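PDB 5NTH: putative aminopeptidase from Leishmania major, which probably acts as a manganese-dependent M17 leucyl aminopeptidase, cleaving residues from the N-termini of peptides. Local coordinates for residues 19-24 and 225-230; 98-103 and 124-129; 243-248 and 330-335; 371-376 and 381-386. One frame throughout, in Å; residues are numbered along the deposited sequence.

Contact 1. Residues 19-24 and 225-230; sequences SAYVQT and CMLDTV
Y21 meets M226 with its CB and one ring face, and L227 near CE2, and the contact can be followed outward from its CB. That first carbon lies against the thioether, Y21 CB to M226 SD 3.6 Å, with M226 CE also close by. Further out, CG stands anti to the backbone N (chi1 175°), which places the ring beside M226. M226 CG sits almost centrally over one face, 3.7 Å from the centroid of the Y21 ring, as a CH-pi contact. M226 SD, 4.4 Å from the Y21 ring centroid, lies oblique to the ring and completes a Met-aromatic pair. M226 can do both because its chain bends at chi2 and chi3, curling SD and CE back towards the Y21 CB. L227 CD1 adds a looser contact with Y21 CE2 at 4.4 Å. The phenol oxygen ends in a hydrogen bond to T222.

In the fold, this packs helix 12-26, near the N-terminus of the chain, on the loop leading into helix 229-243 of the catalytic domain. D228 is the N-cap of that helix: its OD1 accepts a hydrogen bond from V231 N and a weak capping bond from V230 N, while OD2 forms a salt bridge with R8.

Further along helix 12-26, T24 OG1 bonds back to Y21 O at 2.7 Å, the donor tilted 25° from the carbonyl plane, and is hydrogen-bonded to R218 NH2.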
loop_
_atom_site.group_PDB
_atom_site.type_symbol
_atom_site.label_atom_id
_atom_site.label_comp_id
_atom_site.label_asym_id
_atom_site.label_seq_id
_atom_site.Cartn_x
_atom_site.Cartn_y
_atom_site.Cartn_z
ATOM N N SER A 19 33.626 3.662 -27.061
ATOM C CA SER A 19 35.113 3.673 -27.206
ATOM C C SER A 19 35.741 4.960 -26.662
ATOM O O SER A 19 36.809 4.924 -26.053
ATOM C CB SER A 19 35.555 3.419 -28.659
ATOM O OG SER A 19 35.490 2.032 -28.999
ATOM N N ALA A 20 35.044 6.067 -26.865
ATOM C CA ALA A 20 35.420 7.364 -26.301
ATOM C C ALA A 20 35.179 7.443 -24.807
ATOM O O ALA A 20 36.004 8.007 -24.090
ATOM C CB ALA A 20 34.666 8.496 -26.988
ATOM N N TYR A 21 34.049 6.923 -24.341
ATOM C CA TYR A 21 33.779 6.852 -22.900
ATOM C C TYR A 21 34.865 6.045 -22.186
ATOM O O TYR A 21 35.310 6.412 -21.091
ATOM C CB TYR A 21 32.411 6.228 -22.586
ATOM C CG TYR A 21 32.208 6.067 -21.115
ATOM C CD1 TYR A 21 31.786 7.137 -20.324
ATOM C CD2 TYR A 21 32.541 4.877 -20.492
ATOM C CE1 TYR A 21 31.661 7.005 -18.948
ATOM C CE2 TYR A 21 32.413 4.720 -19.113
ATOM C CZ TYR A 21 31.962 5.779 -18.351
ATOM O OH TYR A 21 31.851 5.594 -17.003
ATOM N N VAL A 22 35.289 4.950 -22.807
ATOM C CA VAL A 22 36.348 4.123 -22.237
ATOM C C VAL A 22 37.592 4.975 -22.062
ATOM O O VAL A 22 38.145 5.038 -20.969
ATOM C CB VAL A 22 36.619 2.902 -23.114
ATOM C CG1 VAL A 22 37.896 2.189 -22.704
ATOM C CG2 VAL A 22 35.446 1.936 -23.017
ATOM N N GLN A 23 37.985 5.683 -23.118
ATOM C CA GLN A 23 39.175 6.547 -23.061
ATOM C C GLN A 23 39.159 7.547 -21.930
ATOM O O GLN A 23 40.197 7.790 -21.296
ATOM C CB GLN A 23 39.394 7.301 -24.385
ATOM C CG GLN A 23 39.870 6.421 -25.516
ATOM C CD GLN A 23 40.852 5.400 -25.023
ATOM O OE1 GLN A 23 40.548 4.196 -24.967
ATOM N NE2 GLN A 23 42.017 5.875 -24.582
ATOM N N THR A 24 37.997 8.126 -21.672
ATOM C CA THR A 24 37.919 9.167 -20.653
ATOM C C THR A 24 38.165 8.523 -19.305
ATOM O O THR A 24 38.742 9.140 -18.409
ATOM C CB THR A 24 36.564 9.873 -20.635
ATOM O OG1 THR A 24 35.553 8.935 -20.253
ATOM C CG2 THR A 24 36.237 10.468 -22.019
ATOM N N CYS A 225 23.287 2.032 -19.329
ATOM C CA CYS A 225 23.215 2.087 -20.802
ATOM C C CYS A 225 24.601 2.299 -21.395
ATOM O O CYS A 225 24.828 1.971 -22.542
ATOM C CB CYS A 225 22.254 3.193 -21.286
ATOM S SG CYS A 225 22.549 4.880 -20.637
ATOM N N MET A 226 25.515 2.859 -20.600
ATOM C CA MET A 226 26.916 3.058 -20.997
ATOM C C MET A 226 27.893 2.209 -20.207
ATOM O O MET A 226 28.733 1.547 -20.789
ATOM C CB MET A 226 27.296 4.519 -20.802
ATOM C CG MET A 226 28.775 4.781 -21.019
ATOM S SD MET A 226 29.215 4.510 -22.731
ATOM C CE MET A 226 28.609 6.086 -23.381
ATOM N N LEU A 227 27.828 2.292 -18.889
ATOM C CA LEU A 227 28.651 1.446 -18.057
ATOM C C LEU A 227 27.930 0.163 -17.695
ATOM O O LEU A 227 27.285 0.057 -16.641
ATOM C CB LEU A 227 29.106 2.142 -16.776
ATOM C CG LEU A 227 30.131 1.273 -16.036
ATOM C CD1 LEU A 227 31.441 1.158 -16.790
ATOM C CD2 LEU A 227 30.376 1.854 -14.678
ATOM N N ASP A 228 28.100 -0.822 -18.562
ATOM C CA ASP A 228 27.582 -2.163 -18.348
ATOM C C ASP A 228 28.761 -3.064 -18.018
ATOM O O ASP A 228 29.881 -2.595 -17.852
ATOM C CB ASP A 228 26.812 -2.635 -19.595
ATOM C CG ASP A 228 27.676 -2.696 -20.851
ATOM O OD1 ASP A 228 28.883 -2.934 -20.759
ATOM O OD2 ASP A 228 27.144 -2.507 -21.948
ATOM N N THR A 229 28.527 -4.358 -17.960
ATOM C CA THR A 229 29.563 -5.275 -17.544
ATOM C C THR A 229 30.652 -5.482 -18.560
ATOM O O THR A 229 31.755 -5.820 -18.182
ATOM C CB THR A 229 28.999 -6.661 -17.208
ATOM O OG1 THR A 229 28.420 -7.257 -18.372
ATOM C CG2 THR A 229 27.963 -6.550 -16.080
ATOM N N VAL A 230 30.355 -5.319 -19.840
ATOM C CA VAL A 230 31.389 -5.496 -20.869
ATOM C C VAL A 230 32.306 -4.285 -20.921
ATOM O O VAL A 230 33.502 -4.409 -21.178
ATOM C CB VAL A 230 30.775 -5.805 -22.249
ATOM C CG1 VAL A 230 31.816 -5.767 -23.353
ATOM C CG2 VAL A 230 30.154 -7.193 -22.218
#

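Contact 2. Residues 98-103 and 124-129; sequences EVMVTA and VAAACG
In a beta-alpha-beta crossover of the N-terminal domain, M100 of strand 97-103 reaches out to A126 and A127 of segment 124-129. The two backbones stay well apart, with M100 CA and A127 CA separated by 7.0 Å, and the methionine spans the gap with a nearly straight chain. Its CG stands anti to the backbone N (chi1 164°), and the following torsions keep the chain extended, carrying sulfur and methyl to the helix. Each meets a different alanine: M100 SD lies 4.1 Å from A127 CB, and the terminal methyl M100 CE lies 4.0 Å from A126 CB. The fit is a plain van der Waals one, a long flexible side chain laid against two short ones, with no hydrogen bond between the segments.

The alanines are presented by a turn in which V124 O takes two backbone donors, A127 N at 2.8 Å and C128 N at 3.1 Å. L48 of the neighbouring strand 46-51 touches both M100 and V124, and A127 also packs on L137 of strand 137-142. Two residues earlier in the strand than M100, E98 OE1 is bonded to S130 OG, next in the chain after G129.

The helix thus runs between two parallel strands, 97-103 and 137-142, that are separated in the sheet by strand 46-51, and it covers the sheet face to which M100 points. Such a crossover, with its helix packed on a mixed sheet, suits the macro-like alpha/beta fold to which this N-terminal domain is probably related.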
loop_
_atom_site.group_PDB
_atom_site.type_symbol
_atom_site.label_atom_id
_atom_site.label_comp_id
_atom_site.label_asym_id
_atom_site.label_seq_id
_atom_site.Cartn_x
_atom_site.Cartn_y
_atom_site.Cartn_z
ATOM N N GLU A 98 37.118 36.497 -6.085
ATOM C CA GLU A 98 36.056 36.059 -5.191
ATOM C C GLU A 98 36.693 35.268 -4.049
ATOM O O GLU A 98 37.410 34.279 -4.265
ATOM C CB GLU A 98 34.992 35.234 -5.927
ATOM C CG GLU A 98 33.733 34.946 -5.103
ATOM C CD GLU A 98 32.600 34.342 -5.932
ATOM O OE1 GLU A 98 32.573 33.114 -6.054
ATOM O OE2 GLU A 98 31.724 35.094 -6.445
ATOM N N VAL A 99 36.425 35.728 -2.836
ATOM C CA VAL A 99 36.885 35.057 -1.640
ATOM C C VAL A 99 35.718 34.569 -0.787
ATOM O O VAL A 99 34.859 35.367 -0.348
ATOM C CB VAL A 99 37.748 35.978 -0.777
ATOM C CG1 VAL A 99 38.422 35.178 0.334
ATOM C CG2 VAL A 99 38.793 36.644 -1.645
ATOM N N MET A 100 35.714 33.266 -0.519
ATOM C CA MET A 100 34.724 32.676 0.356
ATOM C C MET A 100 35.464 32.111 1.569
ATOM O O MET A 100 36.535 31.522 1.457
ATOM C CB MET A 100 33.868 31.660 -0.431
ATOM C CG MET A 100 33.058 30.687 0.426
ATOM S SD MET A 100 31.799 29.654 -0.403
ATOM C CE MET A 100 31.654 28.273 0.760
ATOM N N VAL A 101 34.890 32.348 2.734
ATOM C CA VAL A 101 35.520 32.037 3.984
ATOM C C VAL A 101 34.562 31.207 4.819
ATOM O O VAL A 101 33.487 31.711 5.190
ATOM C CB VAL A 101 35.816 33.309 4.759
ATOM C CG1 VAL A 101 36.178 33.005 6.220
ATOM C CG2 VAL A 101 36.938 34.073 4.081
ATOM N N THR A 102 34.981 29.978 5.176
ATOM C CA THR A 102 34.108 29.038 5.868
ATOM C C THR A 102 34.759 28.440 7.101
ATOM O O THR A 102 35.784 27.773 7.029
ATOM C CB THR A 102 33.612 27.908 4.923
ATOM O OG1 THR A 102 32.922 28.478 3.803
ATOM C CG2 THR A 102 32.640 26.978 5.634
ATOM N N ALA A 103 34.104 28.649 8.233
ATOM C CA ALA A 103 34.493 28.029 9.479
ATOM C C ALA A 103 33.873 26.634 9.604
ATOM O O ALA A 103 32.664 26.439 9.380
ATOM C CB ALA A 103 34.057 28.888 10.635
ATOM N N VAL A 124 33.763 23.315 -0.024
ATOM C CA VAL A 124 34.310 23.254 -1.377
ATOM C C VAL A 124 33.187 23.318 -2.417
ATOM O O VAL A 124 33.180 24.199 -3.261
ATOM C CB VAL A 124 35.191 22.009 -1.587
ATOM C CG1 VAL A 124 35.493 21.767 -3.061
ATOM C CG2 VAL A 124 36.502 22.180 -0.835
ATOM N N ALA A 125 32.218 22.424 -2.312
ATOM C CA ALA A 125 31.168 22.279 -3.308
ATOM C C ALA A 125 30.467 23.562 -3.602
ATOM O O ALA A 125 30.144 23.828 -4.742
ATOM C CB ALA A 125 30.140 21.263 -2.833
ATOM N N ALA A 126 30.209 24.324 -2.548
ATOM C CA ALA A 126 29.525 25.588 -2.649
ATOM C C ALA A 126 30.405 26.696 -3.272
ATOM O O ALA A 126 29.898 27.669 -3.797
ATOM C CB ALA A 126 29.034 26.016 -1.276
ATOM N N ALA A 127 31.717 26.567 -3.210
ATOM C CA ALA A 127 32.616 27.535 -3.833
ATOM C C ALA A 127 32.826 27.254 -5.309
ATOM O O ALA A 127 33.145 28.168 -6.090
ATOM C CB ALA A 127 33.958 27.529 -3.122
ATOM N N CYS A 128 32.659 25.999 -5.711
ATOM C CA CYS A 128 32.912 25.649 -7.101
ATOM C C CYS A 128 31.791 26.176 -8.003
ATOM O O CYS A 128 31.976 26.271 -9.222
ATOM C CB CYS A 128 33.086 24.138 -7.284
ATOM S SG CYS A 128 34.452 23.418 -6.356
ATOM N N GLY A 129 30.637 26.522 -7.426
ATOM C CA GLY A 129 29.453 26.807 -8.239
ATOM C C GLY A 129 29.530 28.039 -9.128
ATOM O O GLY A 129 28.749 28.169 -10.085
#

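Contact 3. Residues 243-248 and 330-335; sequences LGVDMT and CAFIAV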
loop_
_atom_site.group_PDB
_atom_site.type_symbol
_atom_site.label_atom_id
_atom_site.label_comp_id
_atom_site.label_asym_id
_atom_site.label_seq_id
_atom_site.Cartn_x
_atom_site.Cartn_y
_atom_site.Cartn_z
ATOM N N LEU A 243 49.148 -0.749 -15.472
ATOM C CA LEU A 243 49.844 -1.054 -14.221
ATOM C C LEU A 243 50.682 -2.328 -14.273
ATOM O O LEU A 243 51.428 -2.583 -13.350
ATOM C CB LEU A 243 48.840 -1.150 -13.064
ATOM C CG LEU A 243 47.930 0.067 -12.850
ATOM C CD1 LEU A 243 46.882 -0.227 -11.787
ATOM C CD2 LEU A 243 48.724 1.287 -12.453
ATOM N N GLY A 244 50.558 -3.128 -15.329
ATOM C CA GLY A 244 51.432 -4.285 -15.536
ATOM C C GLY A 244 51.140 -5.400 -14.561
ATOM O O GLY A 244 52.072 -5.984 -14.001
ATOM N N VAL A 245 49.856 -5.700 -14.348
ATOM C CA VAL A 245 49.430 -6.677 -13.312
ATOM C C VAL A 245 48.760 -7.876 -13.955
ATOM O O VAL A 245 48.348 -7.815 -15.114
ATOM C CB VAL A 245 48.494 -6.044 -12.233
ATOM C CG1 VAL A 245 49.046 -4.702 -11.760
ATOM C CG2 VAL A 245 47.060 -5.842 -12.734
ATOM N N ASP A 246 48.633 -8.962 -13.191
ATOM C CA ASP A 246 47.971 -10.157 -13.712
ATOM C C ASP A 246 46.459 -9.902 -13.636
ATOM O O ASP A 246 45.973 -9.189 -12.756
ATOM C CB ASP A 246 48.394 -11.459 -12.975
ATOM C CG ASP A 246 49.938 -11.678 -12.934
ATOM O OD1 ASP A 246 50.662 -11.260 -13.877
ATOM O OD2 ASP A 246 50.428 -12.291 -11.947
ATOM N N MET A 247 45.729 -10.451 -14.590
ATOM C CA MET A 247 44.291 -10.318 -14.639
ATOM C C MET A 247 43.684 -11.684 -14.912
ATOM O O MET A 247 44.123 -12.400 -15.809
ATOM C CB MET A 247 43.884 -9.346 -15.745
ATOM C CG MET A 247 42.422 -8.940 -15.679
ATOM S SD MET A 247 41.897 -7.763 -16.937
ATOM C CE MET A 247 41.967 -8.757 -18.437
ATOM N N THR A 248 42.657 -12.030 -14.147
ATOM C CA THR A 248 41.852 -13.229 -14.411
ATOM C C THR A 248 40.398 -12.820 -14.601
ATOM O O THR A 248 39.833 -12.132 -13.750
ATOM C CB THR A 248 41.963 -14.238 -13.254
ATOM O OG1 THR A 248 43.349 -14.599 -13.076
ATOM C CG2 THR A 248 41.095 -15.493 -13.536
ATOM N N CYS A 330 39.211 1.215 -7.641
ATOM C CA CYS A 330 40.007 2.426 -7.687
ATOM C C CYS A 330 40.988 2.521 -6.508
ATOM O O CYS A 330 42.033 3.124 -6.654
ATOM C CB CYS A 330 39.127 3.677 -7.713
ATOM S SG CYS A 330 38.062 3.833 -9.143
ATOM N N ALA A 331 40.656 1.967 -5.347
ATOM C CA ALA A 331 41.647 1.786 -4.279
ATOM C C ALA A 331 42.807 0.910 -4.735
ATOM O O ALA A 331 43.976 1.283 -4.550
ATOM C CB ALA A 331 41.033 1.209 -3.036
ATOM N N PHE A 332 42.524 -0.231 -5.347
ATOM C CA PHE A 332 43.609 -1.044 -5.965
ATOM C C PHE A 332 44.580 -0.211 -6.827
ATOM O O PHE A 332 45.792 -0.344 -6.711
ATOM C CB PHE A 332 43.029 -2.173 -6.794
ATOM C CG PHE A 332 44.046 -3.006 -7.520
ATOM C CD1 PHE A 332 44.697 -4.040 -6.878
ATOM C CD2 PHE A 332 44.275 -2.814 -8.865
ATOM C CE1 PHE A 332 45.595 -4.849 -7.567
ATOM C CE2 PHE A 332 45.157 -3.607 -9.560
ATOM C CZ PHE A 332 45.840 -4.621 -8.908
ATOM N N ILE A 333 44.031 0.671 -7.649
ATOM C CA ILE A 333 44.801 1.466 -8.602
ATOM C C ILE A 333 45.731 2.412 -7.881
ATOM O O ILE A 333 46.902 2.502 -8.239
ATOM C CB ILE A 333 43.851 2.247 -9.517
ATOM C CG1 ILE A 333 43.166 1.232 -10.432
ATOM C CG2 ILE A 333 44.582 3.341 -10.307
ATOM C CD1 ILE A 333 42.164 1.833 -11.399
ATOM N N ALA A 334 45.192 3.108 -6.885
ATOM C CA ALA A 334 45.932 4.078 -6.111
ATOM C C ALA A 334 47.055 3.421 -5.297
ATOM O O ALA A 334 48.202 3.898 -5.292
ATOM C CB ALA A 334 44.996 4.800 -5.187
ATOM N N VAL A 335 46.709 2.335 -4.610
ATOM C CA VAL A 335 47.679 1.538 -3.874
ATOM C C VAL A 335 48.792 1.061 -4.780
ATOM O O VAL A 335 49.937 1.353 -4.523
ATOM C CB VAL A 335 47.055 0.318 -3.216
ATOM C CG1 VAL A 335 48.129 -0.606 -2.683
ATOM C CG2 VAL A 335 46.155 0.766 -2.076
#
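L243, with F332 and I333, carries the packing of helix 323-341 against the turn that joins helix 229-243 to strand 246-251, outermost in this chain's large mixed sheet in the catalytic alpha/beta domain. L243 is the last helical residue before G244, whose positive phi (71°) takes the chain out of the helix and on towards the strand. One branch of the leucine does the work. L243 CD1 reaches the helix at the root of I333, 4.2 Å from I333 CA and equally far from I333 CG1, so backbone and side chain of the isoleucine are met together. The same methyl, L243 CD1, comes within 4.4 Å of F332 CE2, approaching the ring obliquely.

F332 leaves its helix with CG anti to the backbone N (chi1 177°), and this carries the far end of the ring towards the turn. The F332 side chain also packs on L279 of strand 275-282, while I333 packs on Y239 of helix 229-243. V245, just past the glycine, comes from the direction opposite to the phenylalanine and meets the ring at its edge, near the ring plane, with V245 CG2 4.2 Å from F332 CZ.

Contact 4. Residues 371-376 and 381-386; sequences DDVVVM and SVEVMN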
loop_
_atom_site.group_PDB
_atom_site.type_symbol
_atom_site.label_atom_id
_atom_site.label_comp_id
_atom_site.label_asym_id
_atom_site.label_seq_id
_atom_site.Cartn_x
_atom_site.Cartn_y
_atom_site.Cartn_z
ATOM N N ASP A 371 12.407 -18.862 -5.460
ATOM C CA ASP A 371 12.236 -20.338 -5.312
ATOM C C ASP A 371 13.347 -21.183 -5.967
ATOM O O ASP A 371 13.553 -22.328 -5.559
ATOM C CB ASP A 371 10.866 -20.871 -5.790
ATOM C CG ASP A 371 9.774 -20.696 -4.750
ATOM O OD1 ASP A 371 10.096 -20.317 -3.600
ATOM O OD2 ASP A 371 8.600 -20.922 -5.093
ATOM N N ASP A 372 14.035 -20.641 -6.976
ATOM C CA ASP A 372 15.214 -21.305 -7.566
ATOM C C ASP A 372 16.240 -21.640 -6.493
ATOM O O ASP A 372 16.359 -20.964 -5.477
ATOM C CB ASP A 372 15.882 -20.445 -8.667
ATOM C CG ASP A 372 15.214 -20.607 -10.047
ATOM O OD1 ASP A 372 14.196 -21.317 -10.116
ATOM O OD2 ASP A 372 15.696 -20.022 -11.053
ATOM N N VAL A 373 16.968 -22.713 -6.741
ATOM C CA VAL A 373 17.967 -23.206 -5.816
ATOM C C VAL A 373 19.255 -23.201 -6.569
ATOM O O VAL A 373 19.353 -23.732 -7.662
ATOM C CB VAL A 373 17.661 -24.619 -5.339
ATOM C CG1 VAL A 373 18.871 -25.227 -4.624
ATOM C CG2 VAL A 373 16.436 -24.594 -4.429
ATOM N N VAL A 374 20.251 -22.595 -5.976
ATOM C CA VAL A 374 21.437 -22.310 -6.709
ATOM C C VAL A 374 22.618 -22.870 -5.922
ATOM O O VAL A 374 22.639 -22.834 -4.684
ATOM C CB VAL A 374 21.505 -20.800 -7.013
ATOM C CG1 VAL A 374 21.750 -19.983 -5.747
ATOM C CG2 VAL A 374 22.568 -20.539 -8.064
ATOM N N VAL A 375 23.570 -23.438 -6.651
ATOM C CA VAL A 375 24.754 -24.029 -6.061
ATOM C C VAL A 375 25.921 -23.102 -6.292
ATOM O O VAL A 375 26.388 -22.938 -7.392
ATOM C CB VAL A 375 25.067 -25.405 -6.649
ATOM C CG1 VAL A 375 26.104 -26.128 -5.776
ATOM C CG2 VAL A 375 23.800 -26.241 -6.730
ATOM N N MET A 376 26.396 -22.518 -5.213
ATOM C CA MET A 376 27.437 -21.538 -5.269
ATOM C C MET A 376 28.758 -22.277 -5.519
ATOM O O MET A 376 28.862 -23.470 -5.322
ATOM C CB MET A 376 27.531 -20.804 -3.932
ATOM C CG MET A 376 26.249 -20.223 -3.384
ATOM S SD MET A 376 25.794 -18.717 -4.204
ATOM C CE MET A 376 27.112 -17.623 -3.681
ATOM N N SER A 381 24.461 -24.741 -1.036
ATOM C CA SER A 381 23.258 -24.555 -1.839
ATOM C C SER A 381 22.411 -23.414 -1.273
ATOM O O SER A 381 22.277 -23.287 -0.058
ATOM C CB SER A 381 22.448 -25.853 -1.878
ATOM O OG SER A 381 21.979 -26.192 -0.588
ATOM N N VAL A 382 21.832 -22.593 -2.138
ATOM C CA VAL A 382 21.104 -21.422 -1.668
ATOM C C VAL A 382 19.704 -21.395 -2.219
ATOM O O VAL A 382 19.513 -21.523 -3.425
ATOM C CB VAL A 382 21.820 -20.105 -2.050
ATOM C CG1 VAL A 382 20.985 -18.898 -1.654
ATOM C CG2 VAL A 382 23.148 -20.027 -1.341
ATOM N N GLU A 383 18.729 -21.197 -1.343
ATOM C CA GLU A 383 17.339 -21.075 -1.785
ATOM C C GLU A 383 16.968 -19.598 -1.937
ATOM O O GLU A 383 16.821 -18.881 -0.952
ATOM C CB GLU A 383 16.366 -21.750 -0.814
ATOM C CG GLU A 383 14.997 -21.982 -1.465
ATOM C CD GLU A 383 13.908 -22.438 -0.507
ATOM O OE1 GLU A 383 14.171 -22.449 0.721
ATOM O OE2 GLU A 383 12.779 -22.766 -0.997
ATOM N N VAL A 384 16.784 -19.168 -3.170
ATOM C CA VAL A 384 16.492 -17.774 -3.462
ATOM C C VAL A 384 15.066 -17.441 -3.103
ATOM O O VAL A 384 14.172 -17.857 -3.780
ATOM C CB VAL A 384 16.702 -17.484 -4.959
ATOM C CG1 VAL A 384 16.383 -16.034 -5.284
ATOM C CG2 VAL A 384 18.144 -17.807 -5.369
ATOM N N MET A 385 14.856 -16.665 -2.054
ATOM C CA MET A 385 13.508 -16.224 -1.661
ATOM C C MET A 385 13.149 -14.838 -2.149
ATOM O O MET A 385 11.964 -14.516 -2.295
ATOM C CB MET A 385 13.391 -16.231 -0.152
ATOM C CG MET A 385 13.656 -17.576 0.481
ATOM S SD MET A 385 12.198 -18.620 0.375
ATOM C CE MET A 385 12.217 -19.204 -1.314
ATOM N N ASN A 386 14.162 -14.007 -2.350
ATOM C CA ASN A 386 13.985 -12.691 -2.908
ATOM C C ASN A 386 15.100 -12.420 -3.849
ATOM O O ASN A 386 16.250 -12.344 -3.403
ATOM C CB ASN A 386 13.977 -11.617 -1.839
ATOM C CG ASN A 386 13.523 -10.283 -2.397
ATOM O OD1 ASN A 386 14.216 -9.711 -3.221
ATOM N ND2 ASN A 386 12.343 -9.810 -2.000
#
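V374 O is gripped twice from the facing strand: V382 N donates to it at 2.7 Å, and S381 CA adds a CA-H...O contact at 3.4 Å. This belongs to an antiparallel beta hairpin of strands 373-375 and 381-383, in which V374 and V382 form the hydrogen-bonded pair; strand 381-383 also pairs with strand 477-478, and the chain runs on to metal ligands D388 and E390. The return bond, V374 N to V382 O, is 2.9 Å. Beyond the strands the register slips: V384 N bonds to D372 O at 3.0 Å, but V384 O accepts from D371 N at 2.6 Å, so that D371 and D372 together face V384, much as in a beta bulge.

V374 and V382 lie side by side. V374 CG1, between backbone N and carbonyl carbon (chi1 69°), sits 3.7 Å from V382 CB. V382 CG2 is met by M376 CG.

D371 and E383 bring like charges near each other, but E383 OE1 has a salt bridge to R478 and a bond to S472, and D371 OD2 takes weak bonds from the backbone N atoms of N317 and K319 of a neighbouring subunit. The bent chain of M385 lays its methyl beside the other carboxylate oxygen, M385 CE to D371 OD1 3.3 Å.

How the contacts relate
Contacts 1, 3 and 4 all draw on the catalytic domain, while contact 2 lies apart in the N-terminal domain, its centre about 51 Å from that of contact 4. Contacts 1 and 3 involve the two ends of helix 229-243, and their nearest atoms are about 10 Å apart. Contact 4 is closest to the chemistry: the M385 side chain is about 9 Å from bound actinonin, and the V384 side chain about 11 Å from a manganese ion. In contact 1, the side chain of L227 is about 11 Å from that of metal ligand D321. Within one chain contacts 1 and 4 are about 17 Å apart at their nearest atoms, yet C225 packs on V373 of a neighbouring copy and its N bonds weakly to D372 OD1 there.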